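Putative alpha-galactosidase (Bacteroides fragilis, PDB 4NZJ) probably hydrolyses terminal, non-reducing alpha-D-galactose residues from alpha-galactosides, as a glycoside hydrolase of family 27. Local coordinates at residues N419-S422 / S423-V427; S395-D399 / H400-W404; L156-K160 / T161-R165. All coordinates share one frame; numbering follows the deposited sequence.

Contact 1: residues N419-S422 / S423-V427; sequences NRAS and SPQTV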
loop_
_atom_site.group_PDB
_atom_site.type_symbol
_atom_site.label_atom_id
_atom_site.label_comp_id
_atom_site.label_asym_id
_atom_site.label_seq_id
_atom_site.Cartn_x
_atom_site.Cartn_y
_atom_site.Cartn_z
ATOM N N ASN A 419 6.553 12.979 17.723
ATOM C CA ASN A 419 7.742 13.262 18.497
ATOM C C ASN A 419 8.941 12.510 17.928
ATOM O O ASN A 419 9.033 11.298 18.068
ATOM C CB ASN A 419 7.512 12.860 19.956
ATOM C CG ASN A 419 8.691 13.180 20.843
ATOM O OD1 ASN A 419 9.551 13.980 20.484
ATOM N ND2 ASN A 419 8.730 12.569 22.023
ATOM N N ARG A 420 9.852 13.236 17.284
ATOM C CA ARG A 420 11.106 12.657 16.788
ATOM C C ARG A 420 12.070 12.305 17.907
ATOM O O ARG A 420 12.888 11.397 17.759
ATOM C CB ARG A 420 11.830 13.647 15.875
ATOM C CG ARG A 420 11.773 13.308 14.411
ATOM C CD ARG A 420 12.413 14.430 13.609
ATOM N NE ARG A 420 11.481 15.546 13.490
ATOM C CZ ARG A 420 11.593 16.733 14.089
ATOM N NH1 ARG A 420 12.623 17.036 14.868
ATOM N NH2 ARG A 420 10.645 17.642 13.896
ATOM N N ALA A 421 11.975 13.040 19.009
ATOM C CA ALA A 421 12.992 13.035 20.052
ATOM C C ALA A 421 12.982 11.784 20.927
ATOM O O ALA A 421 11.990 11.057 21.011
ATOM C CB ALA A 421 12.843 14.270 20.924
ATOM N N SER A 422 14.109 11.583 21.598
ATOM C CA SER A 422 14.320 10.453 22.484
ATOM C C SER A 422 13.794 10.718 23.894
ATOM O O SER A 422 13.928 9.864 24.765
ATOM C CB SER A 422 15.811 10.137 22.540
ATOM O OG SER A 422 16.538 11.279 22.970
ATOM N N SER A 423 13.220 11.898 24.122
ATOM C CA SER A 423 12.609 12.232 25.406
ATOM C C SER A 423 11.140 12.583 25.200
ATOM O O SER A 423 10.741 12.950 24.095
ATOM C CB SER A 423 13.331 13.411 26.048
ATOM O OG SER A 423 13.204 14.578 25.257
ATOM N N PRO A 424 10.329 12.490 26.272
ATOM C CA PRO A 424 8.929 12.869 26.115
ATOM C C PRO A 424 8.772 14.340 25.759
ATOM O O PRO A 424 9.577 15.176 26.172
ATOM C CB PRO A 424 8.306 12.585 27.492
ATOM C CG PRO A 424 9.326 11.834 28.275
ATOM C CD PRO A 424 10.659 12.116 27.657
ATOM N N GLN A 425 7.743 14.638 24.980
ATOM C CA GLN A 425 7.460 16.000 24.568
ATOM C C GLN A 425 5.965 16.243 24.668
ATOM O O GLN A 425 5.162 15.324 24.470
ATOM C CB GLN A 425 7.918 16.220 23.125
ATOM C CG GLN A 425 9.416 16.025 22.891
ATOM C CD GLN A 425 10.272 17.087 23.556
ATOM O OE1 GLN A 425 9.893 18.255 23.623
ATOM N NE2 GLN A 425 11.441 16.686 24.049
ATOM N N THR A 426 5.601 17.481 24.978
ATOM C CA THR A 426 4.209 17.894 25.034
ATOM C C THR A 426 3.950 18.856 23.883
ATOM O O THR A 426 4.714 19.796 23.669
ATOM C CB THR A 426 3.878 18.572 26.376
ATOM O OG1 THR A 426 4.111 17.648 27.446
ATOM C CG2 THR A 426 2.417 19.034 26.413
ATOM N N VAL A 427 2.885 18.599 23.135
ATOM C CA VAL A 427 2.439 19.493 22.076
ATOM C C VAL A 427 1.082 20.063 22.472
ATOM O O VAL A 427 0.168 19.314 22.815
ATOM C CB VAL A 427 2.316 18.750 20.733
ATOM C CG1 VAL A 427 1.828 19.687 19.634
ATOM C CG2 VAL A 427 3.651 18.117 20.355
#
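Asn419 and Ser423 meet in a local side-chain-to-backbone contact that braces a surface loop of the C-terminal beta-sandwich domain, where the chain leaves strand 413-419 and enters strand 425-430. The buried Asn419 amide works with both of its ends. ND2 donates forward to Ser423 O at 2.9 Å, with a nearly straight N-H...O angle of 170°; the acceptor lies almost exactly in the amide plane, whereas the donor is tilted somewhat from the plane of the Ser423 carbonyl. At the other end, OD1 receives the backbone N of Ala421 at 3.0 Å. That N-H comes from above the plane of the Asn419 side-chain carbonyl, 59° out of it and not on a lone pair, a less direct approach than the one at ND2. The torsion behind this double use carries CG opposite the backbone N (chi1 -178°), which places the amide beside the carbonyl carbon and toward 423-427, where ND2 meets Ser423 O while OD1 meets Ala421 N. Ala464 O is a second acceptor for ND2, and together these bonds fix the rotation of the amide.

Gln425 closes over the same group. Its side chain crosses that of Asn419 at about a right angle, and its CG rests 3.2 Å from Asn419 OD1. The chain then bends at chi2, which returns NE2 toward the loop, where it makes a weak hydrogen bond to Ser423 OG at 3.0 Å and passes 4.2 Å from Ala421 CB. His400, from the neighbouring hairpin, touches both Ala421 and Gln425. The oxygen of Asn419 accepting from the backbone N two residues on defines an Asx turn, here placed at the exit of a beta-strand in the sandwich.

Contact 2: residues S395-D399 / H400-W404; sequences SIRSD and HYDIW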
loop_
_atom_site.group_PDB
_atom_site.type_symbol
_atom_site.label_atom_id
_atom_site.label_comp_id
_atom_site.label_asym_id
_atom_site.label_seq_id
_atom_site.Cartn_x
_atom_site.Cartn_y
_atom_site.Cartn_z
ATOM N N SER A 395 3.095 20.388 8.134
ATOM C CA SER A 395 2.827 21.809 8.318
ATOM C C SER A 395 3.834 22.482 9.238
ATOM O O SER A 395 4.134 23.671 9.076
ATOM C CB SER A 395 1.416 22.010 8.870
ATOM O OG SER A 395 0.457 21.458 7.986
ATOM N N ILE A 396 4.312 21.739 10.231
ATOM C CA ILE A 396 5.334 22.223 11.143
ATOM C C ILE A 396 6.394 21.145 11.361
ATOM O O ILE A 396 6.066 20.003 11.672
ATOM C CB ILE A 396 4.741 22.628 12.514
ATOM C CG1 ILE A 396 3.618 23.652 12.328
ATOM C CG2 ILE A 396 5.828 23.187 13.423
ATOM C CD1 ILE A 396 2.955 24.092 13.618
ATOM N N ARG A 397 7.659 21.525 11.191
ATOM C CA ARG A 397 8.786 20.696 11.607
ATOM C C ARG A 397 9.546 21.484 12.658
ATOM O O ARG A 397 10.389 22.325 12.336
ATOM C CB ARG A 397 9.719 20.344 10.434
ATOM C CG ARG A 397 10.740 19.278 10.819
ATOM C CD ARG A 397 11.988 19.258 9.946
ATOM N NE ARG A 397 12.819 18.124 10.343
ATOM C CZ ARG A 397 13.627 18.101 11.401
ATOM N NH1 ARG A 397 13.775 19.166 12.184
ATOM N NH2 ARG A 397 14.314 16.994 11.674
ATOM N N SER A 398 9.230 21.231 13.924
ATOM C CA SER A 398 9.858 21.950 15.016
ATOM C C SER A 398 11.122 21.214 15.457
ATOM O O SER A 398 11.493 20.187 14.881
ATOM C CB SER A 398 8.879 22.139 16.190
ATOM O OG SER A 398 8.736 20.963 16.956
ATOM N N ASP A 399 11.789 21.741 16.474
ATOM C CA ASP A 399 13.042 21.153 16.939
ATOM C C ASP A 399 12.873 19.682 17.329
ATOM O O ASP A 399 13.712 18.855 16.987
ATOM C CB ASP A 399 13.616 21.952 18.116
ATOM C CG ASP A 399 14.135 23.336 17.705
ATOM O OD1 ASP A 399 14.266 23.616 16.497
ATOM O OD2 ASP A 399 14.425 24.148 18.608
ATOM N N HIS A 400 11.773 19.351 18.003
ATOM C CA HIS A 400 11.574 17.996 18.524
ATOM C C HIS A 400 10.414 17.224 17.905
ATOM O O HIS A 400 10.384 15.994 17.993
ATOM C CB HIS A 400 11.382 18.051 20.040
ATOM C CG HIS A 400 12.478 18.772 20.757
ATOM N ND1 HIS A 400 13.769 18.294 20.811
ATOM C CD2 HIS A 400 12.478 19.937 21.449
ATOM C CE1 HIS A 400 14.519 19.133 21.505
ATOM N NE2 HIS A 400 13.760 20.138 21.903
ATOM N N TYR A 401 9.464 17.925 17.286
ATOM C CA TYR A 401 8.264 17.273 16.781
ATOM C C TYR A 401 7.750 17.844 15.461
ATOM O O TYR A 401 8.013 19.007 15.119
ATOM C CB TYR A 401 7.152 17.300 17.846
ATOM C CG TYR A 401 6.607 18.672 18.186
ATOM C CD1 TYR A 401 5.618 19.265 17.403
ATOM C CD2 TYR A 401 7.047 19.359 19.310
ATOM C CE1 TYR A 401 5.106 20.510 17.716
ATOM C CE2 TYR A 401 6.538 20.607 19.630
ATOM C CZ TYR A 401 5.571 21.176 18.831
ATOM O OH TYR A 401 5.057 22.412 19.143
ATOM N N ASP A 402 7.013 17.002 14.742
ATOM C CA ASP A 402 6.324 17.383 13.525
ATOM C C ASP A 402 4.827 17.461 13.792
ATOM O O ASP A 402 4.294 16.709 14.621
ATOM C CB ASP A 402 6.432 16.318 12.438
ATOM C CG ASP A 402 7.832 16.084 11.933
ATOM O OD1 ASP A 402 8.728 16.910 12.185
ATOM O OD2 ASP A 402 7.990 15.049 11.244
ATOM N N ILE A 403 4.157 18.333 13.048
ATOM C CA ILE A 403 2.704 18.303 12.907
ATOM C C ILE A 403 2.398 18.047 11.437
ATOM O O ILE A 403 2.757 18.862 10.586
ATOM C CB ILE A 403 2.053 19.642 13.309
ATOM C CG1 ILE A 403 2.367 19.982 14.767
ATOM C CG2 ILE A 403 0.544 19.588 13.099
ATOM C CD1 ILE A 403 1.894 18.938 15.751
ATOM N N TRP A 404 1.762 16.915 11.145
ATOM C CA TRP A 404 1.357 16.560 9.788
ATOM C C TRP A 404 -0.155 16.684 9.691
ATOM O O TRP A 404 -0.864 16.334 10.632
ATOM C CB TRP A 404 1.754 15.128 9.461
ATOM C CG TRP A 404 3.218 14.858 9.393
ATOM C CD1 TRP A 404 4.082 14.732 10.441
ATOM C CD2 TRP A 404 3.985 14.618 8.209
ATOM N NE1 TRP A 404 5.349 14.453 9.980
ATOM C CE2 TRP A 404 5.314 14.370 8.614
ATOM C CE3 TRP A 404 3.679 14.598 6.845
ATOM C CZ2 TRP A 404 6.341 14.109 7.700
ATOM C CZ3 TRP A 404 4.702 14.333 5.934
ATOM C CH2 TRP A 404 6.014 14.093 6.370
HETATM O O HOH W 1 10.026 21.223 19.403
#
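Ser398 and Tyr401 close the turn of a beta hairpin, strands 393-397 and 401-407, which forms one margin of the six-stranded antiparallel sheet in the C-terminal domain. The short strand segments run at 169° to each other.

Backbone bonds set the register. Ile396 and Ile403 form an antiparallel hydrogen-bonded pair, with Ile403 N to Ile396 O at 2.9 Å and Ile396 N returning to Ile403 O at 3.3 Å. Ser395 N adds a weak bond to that same Ile403 O, and because Ser395 and Ile396 both face Ile403, the strand carries a classic beta bulge. Arg397 and Asp402 are the adjacent non-hydrogen-bonded pair.

Apolar contact on one face of the sheet is made by Ile396 CB against Ile403 CB, 4.1 Å apart. In the conformer described, Ile403 reaches Val427 and Leu429 of strand 425-430.

Two residues of opposite charge, Arg397 and Asp402, lie on the other face. They touch through the CG of the arginine, 3.4 Å from Asp402 OD1, and not through the guanidinium, which the extended arginine chain carries on to Glu301. Asp402 OD1 instead forms a salt bridge with Arg420, while OD2 accepts from Trp404 NE1 on its anti side. Held at both oxygens, the buried carboxylate has its rotation fixed.

At the turn, Tyr401 O is gripped twice, by Ser398 N and by Ser398 OG. With Tyr401 CG lodged between its backbone N and carbonyl carbon (chi1 67°), the ring turns one face to the serine hydroxyl. Ser398 OG sits over the ring centre, 3.2 Å from its plane, and Ser398 CB stands behind it, 4.2 Å from the centroid, as a longer CH-pi contact; a water gives this OG a hydrogen bond and receives one from His400 N.

Contact 3: residues L156-K160 / T161-R165; sequences LQIDK and TKFPR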
loop_
_atom_site.group_PDB
_atom_site.type_symbol
_atom_site.label_atom_id
_atom_site.label_comp_id
_atom_site.label_asym_id
_atom_site.label_seq_id
_atom_site.Cartn_x
_atom_site.Cartn_y
_atom_site.Cartn_z
ATOM N N LEU A 156 11.434 -14.439 -21.235
ATOM C CA LEU A 156 11.970 -14.655 -19.894
ATOM C C LEU A 156 11.743 -16.112 -19.522
ATOM O O LEU A 156 10.732 -16.711 -19.912
ATOM C CB LEU A 156 11.277 -13.744 -18.889
ATOM C CG LEU A 156 11.561 -12.253 -19.054
ATOM C CD1 LEU A 156 10.562 -11.447 -18.235
ATOM C CD2 LEU A 156 12.994 -11.916 -18.672
ATOM N N GLN A 157 12.689 -16.694 -18.795
ATOM C CA GLN A 157 12.567 -18.080 -18.353
ATOM C C GLN A 157 12.233 -18.118 -16.877
ATOM O O GLN A 157 13.002 -17.639 -16.062
ATOM C CB GLN A 157 13.868 -18.830 -18.587
ATOM C CG GLN A 157 14.309 -18.889 -20.034
ATOM C CD GLN A 157 15.559 -19.725 -20.196
ATOM O OE1 GLN A 157 15.482 -20.941 -20.363
ATOM N NE2 GLN A 157 16.721 -19.082 -20.138
ATOM N N ILE A 158 11.083 -18.680 -16.532
ATOM C CA ILE A 158 10.729 -18.870 -15.128
ATOM C C ILE A 158 11.706 -19.880 -14.530
ATOM O O ILE A 158 12.032 -20.883 -15.157
ATOM C CB ILE A 158 9.288 -19.390 -14.965
ATOM C CG1 ILE A 158 8.281 -18.345 -15.454
ATOM C CG2 ILE A 158 9.010 -19.734 -13.507
ATOM C CD1 ILE A 158 6.929 -18.924 -15.806
ATOM N N ASP A 159 12.188 -19.599 -13.323
ATOM C CA ASP A 159 12.991 -20.573 -12.588
ATOM C C ASP A 159 12.034 -21.671 -12.120
ATOM O O ASP A 159 11.300 -21.483 -11.140
ATOM C CB ASP A 159 13.686 -19.904 -11.399
ATOM C CG ASP A 159 14.626 -20.836 -10.665
ATOM O OD1 ASP A 159 14.433 -22.074 -10.709
ATOM O OD2 ASP A 159 15.578 -20.317 -10.039
ATOM N N LYS A 160 12.047 -22.803 -12.822
ATOM C CA LYS A 160 11.097 -23.889 -12.554
ATOM C C LYS A 160 11.448 -24.692 -11.308
ATOM O O LYS A 160 10.645 -25.495 -10.846
ATOM C CB LYS A 160 10.981 -24.818 -13.762
ATOM C CG LYS A 160 10.433 -24.134 -15.005
ATOM C CD LYS A 160 9.101 -23.451 -14.727
ATOM C CE LYS A 160 7.979 -24.460 -14.519
ATOM N NZ LYS A 160 7.828 -25.396 -15.669
ATOM N N THR A 161 12.648 -24.496 -10.768
ATOM C CA THR A 161 12.980 -25.107 -9.485
ATOM C C THR A 161 12.164 -24.403 -8.401
ATOM O O THR A 161 11.598 -25.048 -7.511
ATOM C CB THR A 161 14.481 -24.992 -9.158
ATOM O OG1 THR A 161 15.247 -25.597 -10.205
ATOM C CG2 THR A 161 14.794 -25.685 -7.840
ATOM N N LYS A 162 12.106 -23.080 -8.488
ATOM C CA LYS A 162 11.333 -22.262 -7.556
ATOM C C LYS A 162 9.833 -22.348 -7.802
ATOM O O LYS A 162 9.044 -22.402 -6.851
ATOM C CB LYS A 162 11.768 -20.798 -7.655
ATOM C CG LYS A 162 13.205 -20.575 -7.230
ATOM C CD LYS A 162 13.597 -19.113 -7.313
ATOM C CE LYS A 162 15.053 -18.952 -6.914
ATOM N NZ LYS A 162 15.482 -17.536 -6.962
ATOM N N PHE A 163 9.451 -22.348 -9.079
ATOM C CA PHE A 163 8.043 -22.324 -9.487
ATOM C C PHE A 163 7.770 -23.480 -10.437
ATOM O O PHE A 163 7.659 -23.291 -11.645
ATOM C CB PHE A 163 7.705 -20.962 -10.113
ATOM C CG PHE A 163 7.872 -19.821 -9.154
ATOM C CD1 PHE A 163 6.902 -19.556 -8.201
ATOM C CD2 PHE A 163 9.025 -19.042 -9.166
ATOM C CE1 PHE A 163 7.057 -18.526 -7.296
ATOM C CE2 PHE A 163 9.186 -18.006 -8.260
ATOM C CZ PHE A 163 8.201 -17.748 -7.323
ATOM N N PRO A 164 7.674 -24.706 -9.887
ATOM C CA PRO A 164 7.598 -25.899 -10.734
ATOM C C PRO A 164 6.304 -26.004 -11.540
ATOM O O PRO A 164 6.257 -26.748 -12.512
ATOM C CB PRO A 164 7.742 -27.063 -9.744
ATOM C CG PRO A 164 7.469 -26.498 -8.397
ATOM C CD PRO A 164 7.760 -25.031 -8.451
ATOM N N ARG A 165 5.275 -25.255 -11.147
ATOM C CA ARG A 165 4.036 -25.207 -11.917
ATOM C C ARG A 165 3.843 -23.849 -12.572
ATOM O O ARG A 165 2.747 -23.521 -13.018
ATOM C CB ARG A 165 2.849 -25.581 -11.030
ATOM C CG ARG A 165 2.941 -27.022 -10.558
ATOM C CD ARG A 165 1.769 -27.437 -9.686
ATOM N NE ARG A 165 1.867 -26.911 -8.329
ATOM C CZ ARG A 165 1.098 -27.318 -7.319
ATOM N NH1 ARG A 165 0.164 -28.243 -7.519
ATOM N NH2 ARG A 165 1.252 -26.795 -6.109
HETATM O O HOH W 2 5.424 -25.878 -15.445
#
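Asp159 meets the residues that follow it, Thr161, Lys162 and Phe163, through both its backbone carbonyl and its carboxylate. The firm bond is Phe163 N to Asp159 O at 2.9 Å, lying in the carbonyl plane; it runs from residue i+4 back to residue i, which makes an alpha-turn, and Lys160, Thr161 and Lys162 between them have helical backbone angles. The carboxylate adds two weak hydrogen bonds: OD1 accepts from Thr161 N at 3.0 Å and from Lys162 N at 3.4 Å. With CG swung opposite its own backbone N (chi1 -175°), the acid reaches forward over the N-H groups of the turn.

Around this core, the extended Lys162 chain runs obliquely past the acid, its CE 3.5 Å from Asp159 OD2. Its NZ is 4.1 Å from that oxygen, beyond a salt bridge, and instead donates to the carbonyls of Phe144 and Gln112. Ile158 CG2 packs on Phe163 CB at 3.8 Å, the two side chains crossing at about a right angle.

Farther out, Asp159 is joined by its backbone to Trp145, and Lys162 to Glu116. Ile158 packs on Trp212 of helix 202-212 and on Ile167, while Phe163 turns to Val170; Arg165 forms a salt bridge with Glu116. The arrangement is an alpha-turn whose first residue, Asp159, also accepts weakly at OD1 from the backbone N two residues on, as in an Asx turn; it lies in the long loop between strand 138-140 and helix 166-176, one of the beta-to-alpha connections of a TIM barrel.

Overall arrangement
From the N terminus, contact 3 comes first, closing a turn in the loop that leads from strand 138-140 to helix 166-176 of the catalytic barrel. The chain then completes the barrel before contact 2 closes the hairpin 393-397/401-407, and contact 1 closes a later loop, between strands 413-419 and 425-430. The three follow in series; none nests or crosses. Contacts 1 and 2 touch, their centres about 11 Å apart: the Arg420 side chain of contact 1 probably bonds Ser398 O in the hairpin turn of contact 2, tying together two neighbouring turns of the C-terminal sandwich. Contact 3 lies on the opposite side of the chain's centre, about 50 Å from contact 1, centre to centre.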